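Local coordinates for Lin1840 protein (PDB 4ZOC) that probably hydrolyses terminal, non-reducing beta-D-glucosyl residues with release of glucose, acting as a family 3 glycoside hydrolase in beta-1,2-glucan metabolism, at residues S26-F30 and A57-S63; V87-I93 and G130-S136; A123-T127 and L183-A187. The protein carries 2 engineered substitutions. All coordinates share one frame; numbering follows the deposited sequence.

Interaction 1: residues S26-F30 and A57-S63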
loop_
_atom_site.group_PDB
_atom_site.type_symbol
_atom_site.label_atom_id
_atom_site.label_comp_id
_atom_site.label_asym_id
_atom_site.label_seq_id
_atom_site.Cartn_x
_atom_site.Cartn_y
_atom_site.Cartn_z
ATOM N N SER A 26 30.119 17.381 -9.018
ATOM C CA SER A 26 30.850 17.185 -7.775
ATOM C C SER A 26 32.118 18.056 -7.810
ATOM O O SER A 26 32.609 18.359 -8.918
ATOM C CB SER A 26 31.253 15.740 -7.664
ATOM O OG SER A 26 30.110 14.939 -7.387
ATOM N N PRO A 27 32.668 18.437 -6.646
ATOM C CA PRO A 27 33.729 19.458 -6.677
ATOM C C PRO A 27 35.023 19.031 -7.396
ATOM O O PRO A 27 35.775 19.877 -7.972
ATOM C CB PRO A 27 34.023 19.714 -5.214
ATOM C CG PRO A 27 33.509 18.468 -4.475
ATOM C CD PRO A 27 32.259 18.133 -5.271
ATOM N N PHE A 28 35.319 17.746 -7.315
ATOM C CA PHE A 28 36.618 17.252 -7.843
ATOM C C PHE A 28 36.625 17.115 -9.363
ATOM O O PHE A 28 37.638 16.730 -9.956
ATOM C CB PHE A 28 37.015 15.912 -7.173
ATOM C CG PHE A 28 35.937 14.905 -7.138
ATOM C CD1 PHE A 28 35.736 14.096 -8.223
ATOM C CD2 PHE A 28 35.152 14.726 -5.990
ATOM C CE1 PHE A 28 34.722 13.141 -8.191
ATOM C CE2 PHE A 28 34.122 13.778 -5.978
ATOM C CZ PHE A 28 33.935 13.002 -7.069
ATOM N N LEU A 29 35.508 17.455 -9.996
ATOM C CA LEU A 29 35.445 17.646 -11.462
ATOM C C LEU A 29 35.888 19.054 -11.910
ATOM O O LEU A 29 35.978 19.326 -13.085
ATOM C CB LEU A 29 34.074 17.308 -12.036
ATOM C CG LEU A 29 33.673 15.884 -11.681
ATOM C CD1 LEU A 29 32.226 15.563 -11.915
ATOM C CD2 LEU A 29 34.540 14.898 -12.451
ATOM N N PHE A 30 36.237 19.907 -10.979
ATOM C CA PHE A 30 36.631 21.241 -11.306
ATOM C C PHE A 30 38.118 21.394 -11.027
ATOM O O PHE A 30 38.636 20.908 -10.041
ATOM C CB PHE A 30 35.849 22.278 -10.484
ATOM C CG PHE A 30 34.402 22.352 -10.791
ATOM C CD1 PHE A 30 33.523 21.533 -10.146
ATOM C CD2 PHE A 30 33.902 23.270 -11.693
ATOM C CE1 PHE A 30 32.140 21.636 -10.411
ATOM C CE2 PHE A 30 32.536 23.358 -11.970
ATOM C CZ PHE A 30 31.660 22.543 -11.306
ATOM N N ALA A 57 30.009 25.224 -16.172
ATOM C CA ALA A 57 28.989 24.598 -15.312
ATOM C C ALA A 57 28.366 25.538 -14.341
ATOM O O ALA A 57 28.984 26.491 -13.870
ATOM C CB ALA A 57 29.616 23.409 -14.583
ATOM N N GLY A 58 27.072 25.316 -14.027
ATOM C CA GLY A 58 26.341 26.285 -13.204
ATOM C C GLY A 58 26.598 26.121 -11.739
ATOM O O GLY A 58 26.574 27.099 -10.958
ATOM N N SER A 59 26.868 24.893 -11.325
ATOM C CA SER A 59 26.885 24.662 -9.878
ATOM C C SER A 59 27.773 23.492 -9.465
ATOM O O SER A 59 27.960 22.576 -10.212
ATOM C CB SER A 59 25.369 24.443 -9.447
ATOM O OG SER A 59 25.262 24.119 -8.059
ATOM N N VAL A 60 28.253 23.540 -8.216
ATOM C CA VAL A 60 28.890 22.498 -7.505
ATOM C C VAL A 60 27.984 21.909 -6.460
ATOM O O VAL A 60 27.320 22.655 -5.760
ATOM C CB VAL A 60 30.093 23.096 -6.751
ATOM C CG1 VAL A 60 30.814 22.026 -5.953
ATOM C CG2 VAL A 60 31.054 23.685 -7.760
ATOM N N LEU A 61 27.951 20.571 -6.325
ATOM C CA LEU A 61 27.351 20.049 -5.075
ATOM C C LEU A 61 28.313 19.206 -4.278
ATOM O O LEU A 61 29.151 18.460 -4.832
ATOM C CB LEU A 61 26.053 19.302 -5.286
ATOM C CG LEU A 61 26.207 17.808 -5.579
ATOM C CD1 LEU A 61 24.843 17.169 -5.515
ATOM C CD2 LEU A 61 26.768 17.777 -6.966
ATOM N N GLY A 62 28.250 19.397 -2.965
ATOM C CA GLY A 62 29.043 18.652 -2.072
ATOM C C GLY A 62 30.538 19.039 -2.008
ATOM O O GLY A 62 31.387 18.171 -1.837
ATOM N N SER A 63 30.815 20.329 -2.116
ATOM C CA SER A 63 32.139 20.851 -1.700
ATOM C C SER A 63 32.552 20.258 -0.319
ATOM O O SER A 63 31.710 20.014 0.522
ATOM C CB SER A 63 32.156 22.367 -1.652
ATOM O OG SER A 63 33.375 22.848 -1.128
HETATM O O HOH W 1 29.298 15.575 -5.028
#

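Interaction 2: residues V87-I93 and G130-S136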
loop_
_atom_site.group_PDB
_atom_site.type_symbol
_atom_site.label_atom_id
_atom_site.label_comp_id
_atom_site.label_asym_id
_atom_site.label_seq_id
_atom_site.Cartn_x
_atom_site.Cartn_y
_atom_site.Cartn_z
ATOM N N VAL A 87 27.427 28.386 -8.069
ATOM C CA VAL A 87 26.641 28.275 -6.823
ATOM C C VAL A 87 26.906 26.890 -6.214
ATOM O O VAL A 87 27.008 25.915 -6.959
ATOM C CB VAL A 87 25.082 28.559 -7.027
ATOM C CG1 VAL A 87 24.484 27.664 -8.125
ATOM C CG2 VAL A 87 24.399 28.492 -5.679
ATOM N N PHE A 88 27.118 26.850 -4.889
ATOM C CA PHE A 88 27.541 25.658 -4.125
ATOM C C PHE A 88 26.389 25.193 -3.261
ATOM O O PHE A 88 25.854 25.953 -2.423
ATOM C CB PHE A 88 28.726 26.026 -3.215
ATOM C CG PHE A 88 30.043 26.183 -3.959
ATOM C CD1 PHE A 88 30.312 27.343 -4.715
ATOM C CD2 PHE A 88 30.971 25.146 -3.954
ATOM C CE1 PHE A 88 31.496 27.434 -5.410
ATOM C CE2 PHE A 88 32.186 25.241 -4.622
ATOM C CZ PHE A 88 32.437 26.386 -5.381
ATOM N N MET A 89 26.025 23.940 -3.450
ATOM C CA MET A 89 24.926 23.333 -2.739
ATOM C C MET A 89 25.375 22.086 -1.979
ATOM O O MET A 89 26.374 21.413 -2.355
ATOM C CB MET A 89 23.871 22.924 -3.752
ATOM C CG MET A 89 23.517 23.982 -4.765
ATOM S SD MET A 89 21.902 23.749 -5.513
ATOM C CE MET A 89 22.017 24.974 -6.794
ATOM N N ALA A 90 24.653 21.774 -0.892
ATOM C CA ALA A 90 25.087 20.621 -0.085
ATOM C C ALA A 90 23.918 20.031 0.673
ATOM O O ALA A 90 22.885 20.685 0.850
ATOM C CB ALA A 90 26.158 21.067 0.893
ATOM N N ASP A 91 24.103 18.805 1.136
ATOM C CA ASP A 91 23.105 18.151 2.002
ATOM C C ASP A 91 23.358 18.480 3.472
ATOM O O ASP A 91 24.178 17.816 4.092
ATOM C CB ASP A 91 23.185 16.646 1.766
ATOM C CG ASP A 91 22.585 16.276 0.399
ATOM O OD1 ASP A 91 21.343 16.413 0.204
ATOM O OD2 ASP A 91 23.324 15.857 -0.422
ATOM N N VAL A 92 22.699 19.541 3.968
ATOM C CA VAL A 92 22.651 19.925 5.363
ATOM C C VAL A 92 21.259 19.642 5.878
ATOM O O VAL A 92 20.351 20.414 5.732
ATOM C CB VAL A 92 23.190 21.375 5.580
ATOM C CG1 VAL A 92 23.505 21.565 7.046
ATOM C CG2 VAL A 92 24.331 21.572 4.576
ATOM N N ILE A 93 21.111 18.447 6.451
ATOM C CA ILE A 93 19.776 17.830 6.649
ATOM C C ILE A 93 19.321 18.001 8.073
ATOM O O ILE A 93 18.158 18.318 8.351
ATOM C CB ILE A 93 19.797 16.340 6.268
ATOM C CG1 ILE A 93 20.412 16.157 4.831
ATOM C CG2 ILE A 93 18.419 15.686 6.491
ATOM C CD1 ILE A 93 19.745 17.064 3.781
ATOM N N GLY A 130 31.408 27.481 3.286
ATOM C CA GLY A 130 31.304 27.880 1.906
ATOM C C GLY A 130 30.077 27.461 1.101
ATOM O O GLY A 130 30.051 27.640 -0.083
ATOM N N HIS A 131 29.095 26.868 1.753
ATOM C CA HIS A 131 27.866 26.411 1.102
ATOM C C HIS A 131 26.792 27.487 1.020
ATOM O O HIS A 131 26.507 28.138 1.987
ATOM C CB HIS A 131 27.298 25.212 1.872
ATOM C CG HIS A 131 28.270 24.081 2.051
ATOM N ND1 HIS A 131 28.734 23.307 1.006
ATOM C CD2 HIS A 131 28.911 23.634 3.156
ATOM C CE1 HIS A 131 29.586 22.415 1.460
ATOM N NE2 HIS A 131 29.723 22.606 2.760
ATOM N N HIS A 132 26.128 27.573 -0.142
ATOM C CA HIS A 132 25.105 28.591 -0.429
ATOM C C HIS A 132 23.692 28.066 -0.290
ATOM O O HIS A 132 22.801 28.848 -0.012
ATOM C CB HIS A 132 25.189 29.108 -1.838
ATOM C CG HIS A 132 26.569 29.598 -2.186
ATOM N ND1 HIS A 132 27.062 29.570 -3.463
ATOM C CD2 HIS A 132 27.544 30.124 -1.410
ATOM C CE1 HIS A 132 28.314 30.018 -3.464
ATOM N NE2 HIS A 132 28.624 30.392 -2.241
ATOM N N VAL A 133 23.483 26.791 -0.595
ATOM C CA VAL A 133 22.163 26.146 -0.575
ATOM C C VAL A 133 22.213 24.835 0.168
ATOM O O VAL A 133 23.165 24.083 0.017
ATOM C CB VAL A 133 21.735 25.742 -2.063
ATOM C CG1 VAL A 133 20.371 25.104 -2.170
ATOM C CG2 VAL A 133 21.774 26.921 -2.980
ATOM N N THR A 134 21.158 24.530 0.920
ATOM C CA THR A 134 21.000 23.180 1.418
ATOM C C THR A 134 19.792 22.485 0.843
ATOM O O THR A 134 18.729 23.105 0.696
ATOM C CB THR A 134 20.907 23.145 2.961
ATOM O OG1 THR A 134 20.745 21.783 3.384
ATOM C CG2 THR A 134 19.682 23.967 3.549
ATOM N N PHE A 135 19.942 21.173 0.668
ATOM C CA PHE A 135 18.881 20.304 0.168
ATOM C C PHE A 135 17.976 19.852 1.328
ATOM O O PHE A 135 17.954 18.648 1.709
ATOM C CB PHE A 135 19.468 19.156 -0.553
ATOM C CG PHE A 135 20.343 19.529 -1.790
ATOM C CD1 PHE A 135 19.849 20.478 -2.790
ATOM C CD2 PHE A 135 21.603 18.935 -1.971
ATOM C CE1 PHE A 135 20.606 20.776 -3.854
ATOM C CE2 PHE A 135 22.323 19.185 -3.122
ATOM C CZ PHE A 135 21.802 20.097 -4.053
ATOM N N SER A 136 17.320 20.828 1.923
ATOM C CA SER A 136 16.450 20.665 3.066
ATOM C C SER A 136 15.508 21.863 3.107
ATOM O O SER A 136 15.861 22.948 2.639
ATOM C CB SER A 136 17.288 20.584 4.372
ATOM O OG SER A 136 16.519 20.632 5.557
HETATM O O HOH W 2 28.873 22.549 -1.904
HETATM O O HOH W 3 16.112 18.229 6.414
#

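Interaction 3: residues A123-T127 and L183-A187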
loop_
_atom_site.group_PDB
_atom_site.type_symbol
_atom_site.label_atom_id
_atom_site.label_comp_id
_atom_site.label_asym_id
_atom_site.label_seq_id
_atom_site.Cartn_x
_atom_site.Cartn_y
_atom_site.Cartn_z
ATOM N N ALA A 123 22.823 26.534 9.133
ATOM C CA ALA A 123 23.207 27.574 8.158
ATOM C C ALA A 123 24.418 28.382 8.610
ATOM O O ALA A 123 25.262 28.680 7.801
ATOM C CB ALA A 123 22.062 28.506 7.845
ATOM N N LEU A 124 24.503 28.680 9.902
ATOM C CA LEU A 124 25.684 29.385 10.440
ATOM C C LEU A 124 26.956 28.607 10.091
ATOM O O LEU A 124 27.950 29.155 9.616
ATOM C CB LEU A 124 25.487 29.506 11.997
ATOM C CG LEU A 124 26.752 29.967 12.749
ATOM C CD1 LEU A 124 26.944 31.457 12.549
ATOM C CD2 LEU A 124 26.669 29.577 14.190
ATOM N N GLU A 125 26.908 27.308 10.338
ATOM C CA GLU A 125 28.046 26.434 10.072
ATOM C C GLU A 125 28.321 26.138 8.608
ATOM O O GLU A 125 29.472 26.196 8.168
ATOM C CB GLU A 125 27.863 25.111 10.863
ATOM C CG GLU A 125 27.893 25.323 12.387
ATOM C CD GLU A 125 27.932 24.033 13.140
ATOM O OE1 GLU A 125 27.559 22.980 12.554
ATOM O OE2 GLU A 125 28.342 24.052 14.340
ATOM N N ALA A 126 27.243 25.877 7.847
ATOM C CA ALA A 126 27.346 25.492 6.466
ATOM C C ALA A 126 27.866 26.694 5.676
ATOM O O ALA A 126 28.743 26.510 4.812
ATOM C CB ALA A 126 26.000 25.060 5.910
ATOM N N THR A 127 27.385 27.895 5.995
ATOM C CA THR A 127 27.925 29.093 5.291
ATOM C C THR A 127 29.366 29.327 5.634
ATOM O O THR A 127 30.115 29.825 4.802
ATOM C CB THR A 127 27.056 30.334 5.555
ATOM O OG1 THR A 127 26.976 30.621 6.971
ATOM C CG2 THR A 127 25.643 30.137 4.977
ATOM N N LEU A 183 24.828 36.782 5.270
ATOM C CA LEU A 183 25.674 35.716 4.759
ATOM C C LEU A 183 25.927 34.562 5.709
ATOM O O LEU A 183 26.684 33.623 5.354
ATOM C CB LEU A 183 27.021 36.307 4.290
ATOM C CG LEU A 183 26.950 37.510 3.316
ATOM C CD1 LEU A 183 28.309 37.833 2.733
ATOM C CD2 LEU A 183 25.901 37.335 2.207
ATOM N N GLU A 184 25.229 34.566 6.837
ATOM C CA GLU A 184 25.192 33.387 7.754
ATOM C C GLU A 184 23.902 32.557 7.605
ATOM O O GLU A 184 23.778 31.484 8.194
ATOM C CB GLU A 184 25.266 33.801 9.228
ATOM C CG GLU A 184 26.618 34.413 9.600
ATOM C CD GLU A 184 26.665 34.943 11.033
ATOM O OE1 GLU A 184 25.681 34.715 11.818
ATOM O OE2 GLU A 184 27.703 35.574 11.381
ATOM N N GLN A 185 22.969 33.087 6.833
ATOM C CA GLN A 185 21.794 32.344 6.317
ATOM C C GLN A 185 22.082 31.832 4.924
ATOM O O GLN A 185 23.006 32.296 4.236
ATOM C CB GLN A 185 20.620 33.294 6.185
ATOM C CG GLN A 185 20.289 34.149 7.365
ATOM C CD GLN A 185 19.902 33.420 8.567
ATOM O OE1 GLN A 185 20.010 33.976 9.643
ATOM N NE2 GLN A 185 19.470 32.165 8.446
ATOM N N MET A 186 21.292 30.849 4.478
ATOM C CA MET A 186 21.525 30.215 3.188
ATOM C C MET A 186 20.179 29.891 2.532
ATOM O O MET A 186 19.133 29.909 3.186
ATOM C CB MET A 186 22.334 28.940 3.379
ATOM C CG MET A 186 21.614 27.773 4.050
ATOM S SD MET A 186 22.713 26.455 4.576
ATOM C CE MET A 186 23.618 26.082 3.109
ATOM N N ALA A 187 20.204 29.590 1.242
ATOM C CA ALA A 187 18.997 29.163 0.542
ATOM C C ALA A 187 18.621 27.732 0.934
ATOM O O ALA A 187 19.466 26.830 1.038
ATOM C CB ALA A 187 19.157 29.269 -0.930
#

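Interaction 1: residues S26-F30 and A57-S63
S26 and P27 pass alongside L61 and S63, S26 CA 5.3 Å from L61 CA, S26 leading into a short 3-10 turn at 27-29 while segment 57-63 runs through strand 59-61; no direct hydrogen bond joins the two segments. P27 sits at the centre of the contact. Its ring lies against the backbone where the strand ends, with P27 CD 3.2 Å from L61 O and P27 CG 3.4 Å from G62 O, while P27 CB meets V60 CG1. The two methyls of V60 divide their work: CG1, anti to the backbone N (chi1 179°), faces P27, and CG2 reaches the F30 ring, V60 CG2 lying 3.5 Å from F30 CE1. The F30 and V60 side chains cross at a slant. A57 CB adds a second apolar touch, 3.9 Å from F30 CE2, and S59 O lies near the plane of the ring at its edge. Within the turn, F30 N bonds to P27 O, which fixes the backbone from which the ring extends. The polar link is indirect: one water lies 2.6 Å from S26 OG and donates to L61 O at 2.9 Å, bridging the segments beside the proline. The loop after the first TIM-barrel strand, 23-25, folds over the second, 59-61, with P27 at that strand's C-terminal end, and the S26 side chain is about 7 Å from a bound glucose. Helix 66-79 packs on P27 and F30 through I72, helix 37-47 receives F28 and L29, and strand 59-61 lies between strands 23-25 and 87-90.

Interaction 2: residues V87-I93 and G130-S136
M89 pairs with V133 and A90 with T134 in parallel register, held by the backbone bonds of F88 and A90. A90 N donates to V133 O at 2.9 Å, and A90 O accepts from F135 N. F88 O is gripped twice, by H132 N at 2.8 Å and by V133 N at 3.1 Å. Beyond the ladder, T134 OG1, anti to its own backbone N (chi1 180°), donates to V92 O at 2.7 Å, approaching well to the side of the carbonyl with a C=O...donor angle of 108°. Waters continue the bridging: one joins M89 O to H131 ND1, another I93 O to S136 OG; H131 NE2 also bonds to Y96 OH, and S136 OG to Y172 OH.

Ring contacts follow. The edge of F88 turns toward the face of H132 in an offset edge-to-face pair, planes at 85°, and F88 CB also lies over that imidazole face. A90 CB makes a CH-pi contact with the H131 ring, 3.8 Å from its centroid. On the M89 and V133 face the packing is apolar: the two side chains lie side by side, M89 CG 3.7 Å from V133 CB, and M89 crosses F135 at about a right angle, bringing SD obliquely to the ring in a Met-aromatic contact. D91 OD1 meets the ring edge, 3.3 Å from F135 CD2.

These are adjacent strands of the TIM barrel, connected through helix 112-128, which a Schellman motif ends with G130 as its C-prime residue. Strand 87-90 also pairs with 59-61, strand 133-134 with 187-193, while L233 of strand 233-236 touches M89 and V133 inside the barrel.

Interaction 3: residues A123-T127 and L183-A187
M186 and T127 set the shape of this contact, one bent against the A123 and A126 side of the helix and the other standing against the loop backbone. The M186 side chain leaves its backbone with CG between N and the carbonyl carbon (chi1 70°) and bends at its last torsion (chi3 -53°), which brings SD and CE against A123 and A126: M186 CG rests 3.9 Å from A123 CB, and SD lies 3.8 Å from A126 CB, with the terminal CE meeting that same methyl. Both alanines direct their CB atoms toward the loop, and these small side chains let the methionine lie close to the helix.

T127 turns its two branches to different tasks. Its hydroxyl, placed between the backbone N and carbonyl carbon (chi1 59°), folds back to donate to A123 O at 2.7 Å, an oxygen that also accepts the helical bond from T127 N. R354 is a further partner of OG1. The methyl CG2 lies 3.5 Å from Q185 O and also touches M186 CB, while T127 CB abuts L183 O at 3.3 Å. The loop thus offers carbonyl oxygens to carbon atoms of the threonine, and no hydrogen bond joins the two segments.

At the outer side, L124 and E184 run side by side and point the same way, the leucine's CD1 methyl lying 3.6 Å from E184 OE1. The glutamate's extended chain is exposed, and its side chain also touches R354.

The segment 183-187 is the lead-in to strand 187-193, which A187 joins by backbone bonds to H132 and T134; Q185 is tied by its amide to G171 and Y172 at the end of helix 158-173. Helix 112-128 therefore packs on the outside of the barrel where strands 133-134 and 187-193 begin.

How the interactions relate
Interactions 1 and 2 are buried and share the barrel sheet: strands 59-61 and 87-90 are neighbours, and S59 OG to V87 O and G62 N to M89 O probably hydrogen-bond the two contacts together. Interaction 3 is only partly buried, touching interaction 2 where A187 pairs with H132 and T134, and helix 112-128 is followed, after a short turn, by strand 133-134. Interactions 1 and 3 do not meet. The chemistry follows position. Interaction 2, strand on strand, relies on backbone bonds and aromatic rings; interaction 1, turn against strand, on proline, phenylalanine and a water; interaction 3, helix against loop, on methionine and threonine packing without direct hydrogen bonds.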